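Local coordinates for DNMT2 (Spodoptera frugiperda, PDB 4H0N), which probably methylates cytosine 38 in the anticodon loop of tRNA(Asp), and probably also cytosine C5 in DNA, using S-adenosyl-L-methionine as methyl donor, at residues A[131-136]-A[141-146]. The protein carries 3 engineered substitutions. Sequence-based numbering, arbitrary orientation.
Sequences LFIDKL and FIYQEF
Leu-136 and Phe-141 meet where helix 127-138 turns back into strand 141-148. Phe-141 N donates to Leu-136 O at 2.9 Å, fairly straight at hydrogen (161°) but reaching the oxygen from above the carbonyl plane. Beside that bond the two CB atoms pack at 3.8 Å, and Leu-136 CD2 reaches Phe-141 CB and CG, while the Phe-141 ring leads away toward Ile-115 and Arg-168.

Farther along, Ile-133 packs against the Tyr-143 ring, which also has Arg-177 as a cation-pi partner. With CG2 anti to the backbone N, this methyl sits by the phenol end, 3.5 Å from Tyr-143 CZ, and CD1 lies over one ring face, offset toward the rim. Between these two close spots, Leu-136 CD1 meets Tyr-143 CB more loosely, at 4.2 Å. Glu-145 OE2 comes within 3.7 Å of Ile-133 CD1; Glu-145 is buried, and this oxygen makes a salt bridge to Arg-129 NE and a hydrogen bond with Tyr-162 OH.

All five touching residues are buried, whereas exposed Asp-134 points away from the strand. The two segments run at 137° between their N-to-C directions. Strand 141-148 is outermost, antiparallel to 161-168, in the 3-2-1-4-5-7-6 sheet characteristic of class I SAM-dependent methyltransferases.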
ATOM      1  N   LEU A 131      13.685 -15.491  -9.540  1.00 28.76           N
ATOM      2  CA  LEU A 131      14.762 -15.860  -8.638  1.00 27.63           C
ATOM      3  C   LEU A 131      14.210 -16.084  -7.249  1.00 34.63           C
ATOM      4  O   LEU A 131      14.575 -17.046  -6.575  1.00 45.01           O
ATOM      5  CB  LEU A 131      15.810 -14.757  -8.571  1.00 27.50           C
ATOM      6  CG  LEU A 131      17.101 -15.180  -7.875  1.00 25.81           C
ATOM      7  CD1 LEU A 131      17.864 -16.139  -8.774  1.00 25.97           C
ATOM      8  CD2 LEU A 131      17.949 -13.977  -7.512  1.00 24.99           C
ATOM      9  N   PHE A 132      13.333 -15.182  -6.825  1.00 35.02           N
ATOM     10  CA  PHE A 132      12.779 -15.227  -5.481  1.00 32.12           C
ATOM     11  C   PHE A 132      11.988 -16.503  -5.222  1.00 28.45           C
ATOM     12  O   PHE A 132      12.114 -17.116  -4.165  1.00 38.91           O
ATOM     13  CB  PHE A 132      11.904 -14.006  -5.224  1.00 24.95           C
ATOM     14  CG  PHE A 132      11.001 -14.160  -4.046  1.00 23.73           C
ATOM     15  CD1 PHE A 132      11.506 -14.093  -2.758  1.00 28.17           C
ATOM     16  CD2 PHE A 132       9.645 -14.381  -4.224  1.00 28.05           C
ATOM     17  CE1 PHE A 132      10.672 -14.242  -1.667  1.00 29.65           C
ATOM     18  CE2 PHE A 132       8.808 -14.533  -3.140  1.00 27.88           C
ATOM     19  CZ  PHE A 132       9.319 -14.462  -1.860  1.00 27.87           C
ATOM     20  N   ILE A 133      11.169 -16.894  -6.189  1.00 20.69           N
ATOM     21  CA  ILE A 133      10.393 -18.122  -6.089  1.00 23.75           C
ATOM     22  C   ILE A 133      11.332 -19.318  -6.065  1.00 29.45           C
ATOM     23  O   ILE A 133      11.129 -20.284  -5.323  1.00 34.24           O
ATOM     24  CB  ILE A 133       9.422 -18.260  -7.285  1.00 22.15           C
ATOM     25  CG1 ILE A 133       8.296 -17.223  -7.185  1.00 18.74           C
ATOM     26  CG2 ILE A 133       8.867 -19.679  -7.388  1.00 20.85           C
ATOM     27  CD1 ILE A 133       7.624 -17.150  -5.821  1.00 17.95           C
ATOM     28  N   ASP A 134      12.369 -19.231  -6.888  1.00 38.36           N
ATOM     29  CA  ASP A 134      13.375 -20.273  -6.999  1.00 39.73           C
ATOM     30  C   ASP A 134      14.103 -20.496  -5.677  1.00 37.29           C
ATOM     31  O   ASP A 134      14.479 -21.621  -5.351  1.00 30.45           O
ATOM     32  CB  ASP A 134      14.384 -19.894  -8.074  1.00 46.17           C
ATOM     33  CG  ASP A 134      15.402 -20.972  -8.313  1.00 56.58           C
ATOM     34  OD1 ASP A 134      15.169 -21.799  -9.221  1.00 59.44           O
ATOM     35  OD2 ASP A 134      16.426 -20.994  -7.593  1.00 59.23           O
ATOM     36  N   LYS A 135      14.304 -19.421  -4.921  1.00 34.40           N
ATOM     37  CA  LYS A 135      14.962 -19.531  -3.630  1.00 31.41           C
ATOM     38  C   LYS A 135      14.019 -20.150  -2.606  1.00 30.49           C
ATOM     39  O   LYS A 135      14.459 -20.829  -1.683  1.00 32.95           O
ATOM     40  CB  LYS A 135      15.462 -18.169  -3.138  1.00 24.25           C
ATOM     41  CG  LYS A 135      16.472 -18.266  -2.000  1.00 18.88           C
ATOM     42  CD  LYS A 135      17.684 -19.070  -2.453  1.00 29.95           C
ATOM     43  CE  LYS A 135      18.531 -19.565  -1.289  1.00 26.09           C
ATOM     44  NZ  LYS A 135      19.291 -18.479  -0.617  1.00 22.60           N
ATOM     45  N   LEU A 136      12.722 -19.913  -2.771  1.00 20.77           N
ATOM     46  CA  LEU A 136      11.731 -20.530  -1.895  1.00 30.35           C
ATOM     47  C   LEU A 136      11.739 -22.062  -2.023  1.00 32.44           C
ATOM     48  O   LEU A 136      11.832 -22.776  -1.022  1.00 24.49           O
ATOM     49  CB  LEU A 136      10.329 -19.983  -2.178  1.00 18.35           C
ATOM     50  CG  LEU A 136      10.044 -18.510  -1.865  1.00 17.02           C
ATOM     51  CD1 LEU A 136       8.586 -18.179  -2.159  1.00 16.97           C
ATOM     52  CD2 LEU A 136      10.378 -18.181  -0.423  1.00 16.58           C
ATOM     53  N   PHE A 141      10.149 -24.135   0.921  1.00 29.74           N
ATOM     54  CA  PHE A 141       8.976 -23.307   1.118  1.00 28.45           C
ATOM     55  C   PHE A 141       7.921 -23.686   0.097  1.00 30.44           C
ATOM     56  O   PHE A 141       8.255 -24.014  -1.053  1.00 28.50           O
ATOM     57  CB  PHE A 141       9.334 -21.826   0.971  1.00 27.97           C
ATOM     58  CG  PHE A 141       9.782 -21.185   2.255  1.00 28.24           C
ATOM     59  CD1 PHE A 141       8.868 -20.532   3.060  1.00 27.49           C
ATOM     60  CD2 PHE A 141      11.111 -21.238   2.663  1.00 29.51           C
ATOM     61  CE1 PHE A 141       9.256 -19.942   4.245  1.00 28.06           C
ATOM     62  CE2 PHE A 141      11.510 -20.644   3.856  1.00 30.09           C
ATOM     63  CZ  PHE A 141      10.576 -19.998   4.648  1.00 29.40           C
ATOM     64  N   ILE A 142       6.656 -23.671   0.518  1.00 27.24           N
ATOM     65  CA  ILE A 142       5.546 -23.786  -0.420  1.00 26.84           C
ATOM     66  C   ILE A 142       4.840 -22.439  -0.448  1.00 25.66           C
ATOM     67  O   ILE A 142       4.907 -21.681   0.521  1.00 25.21           O
ATOM     68  CB  ILE A 142       4.561 -24.872  -0.019  1.00 27.21           C
ATOM     69  CG1 ILE A 142       4.159 -24.736   1.454  1.00 34.58           C
ATOM     70  CG2 ILE A 142       5.168 -26.243  -0.272  1.00 28.51           C
ATOM     71  CD1 ILE A 142       3.131 -25.769   1.880  1.00 27.61           C
ATOM     72  N   TYR A 143       4.166 -22.123  -1.549  1.00 27.93           N
ATOM     73  CA  TYR A 143       3.688 -20.757  -1.748  1.00 31.06           C
ATOM     74  C   TYR A 143       2.451 -20.627  -2.629  1.00 26.32           C
ATOM     75  O   TYR A 143       2.088 -21.537  -3.370  1.00 25.18           O
ATOM     76  CB  TYR A 143       4.808 -19.927  -2.366  1.00 24.52           C
ATOM     77  CG  TYR A 143       5.233 -20.435  -3.723  1.00 25.47           C
ATOM     78  CD1 TYR A 143       4.688 -19.905  -4.883  1.00 25.45           C
ATOM     79  CD2 TYR A 143       6.167 -21.460  -3.846  1.00 26.60           C
ATOM     80  CE1 TYR A 143       5.067 -20.371  -6.127  1.00 35.63           C
ATOM     81  CE2 TYR A 143       6.554 -21.930  -5.088  1.00 27.75           C
ATOM     82  CZ  TYR A 143       6.000 -21.382  -6.224  1.00 27.84           C
ATOM     83  OH  TYR A 143       6.373 -21.841  -7.463  1.00 29.30           O
ATOM     84  N   GLN A 144       1.819 -19.467  -2.540  1.00 23.16           N
ATOM     85  CA  GLN A 144       0.821 -19.060  -3.506  1.00 22.97           C
ATOM     86  C   GLN A 144       1.048 -17.596  -3.893  1.00 28.65           C
ATOM     87  O   GLN A 144       1.250 -16.741  -3.026  1.00 25.32           O
ATOM     88  CB  GLN A 144      -0.579 -19.238  -2.935  1.00 22.66           C
ATOM     89  CG  GLN A 144      -1.670 -18.831  -3.896  1.00 27.39           C
ATOM     90  CD  GLN A 144      -1.709 -19.706  -5.133  1.00 31.08           C
ATOM     91  OE1 GLN A 144      -2.198 -20.837  -5.091  1.00 29.36           O
ATOM     92  NE2 GLN A 144      -1.201 -19.187  -6.245  1.00 24.18           N
ATOM     93  N   GLU A 145       1.037 -17.316  -5.194  1.00 22.76           N
ATOM     94  CA  GLU A 145       1.097 -15.944  -5.681  1.00 22.34           C
ATOM     95  C   GLU A 145      -0.299 -15.403  -5.967  1.00 21.83           C
ATOM     96  O   GLU A 145      -1.164 -16.122  -6.461  1.00 37.38           O
ATOM     97  CB  GLU A 145       1.938 -15.861  -6.951  1.00 23.41           C
ATOM     98  CG  GLU A 145       3.378 -16.275  -6.772  1.00 32.73           C
ATOM     99  CD  GLU A 145       4.205 -16.034  -8.016  1.00 35.77           C
ATOM    100  OE1 GLU A 145       3.830 -16.551  -9.091  1.00 37.39           O
ATOM    101  OE2 GLU A 145       5.226 -15.319  -7.921  1.00 40.08           O
ATOM    102  N   PHE A 146      -0.516 -14.128  -5.660  1.00 29.14           N
ATOM    103  CA  PHE A 146      -1.799 -13.490  -5.928  1.00 22.38           C
ATOM    104  C   PHE A 146      -1.619 -12.207  -6.730  1.00 25.49           C
ATOM    105  O   PHE A 146      -0.551 -11.601  -6.726  1.00 33.09           O
ATOM    106  CB  PHE A 146      -2.511 -13.124  -4.626  1.00 19.68           C
ATOM    107  CG  PHE A 146      -2.788 -14.289  -3.716  1.00 19.86           C
ATOM    108  CD1 PHE A 146      -1.837 -14.714  -2.805  1.00 19.92           C
ATOM    109  CD2 PHE A 146      -4.019 -14.925  -3.735  1.00 25.12           C
ATOM    110  CE1 PHE A 146      -2.100 -15.766  -1.952  1.00 20.25           C
ATOM    111  CE2 PHE A 146      -4.287 -15.976  -2.885  1.00 20.53           C
ATOM    112  CZ  PHE A 146      -3.330 -16.394  -1.992  1.00 41.16           C
TER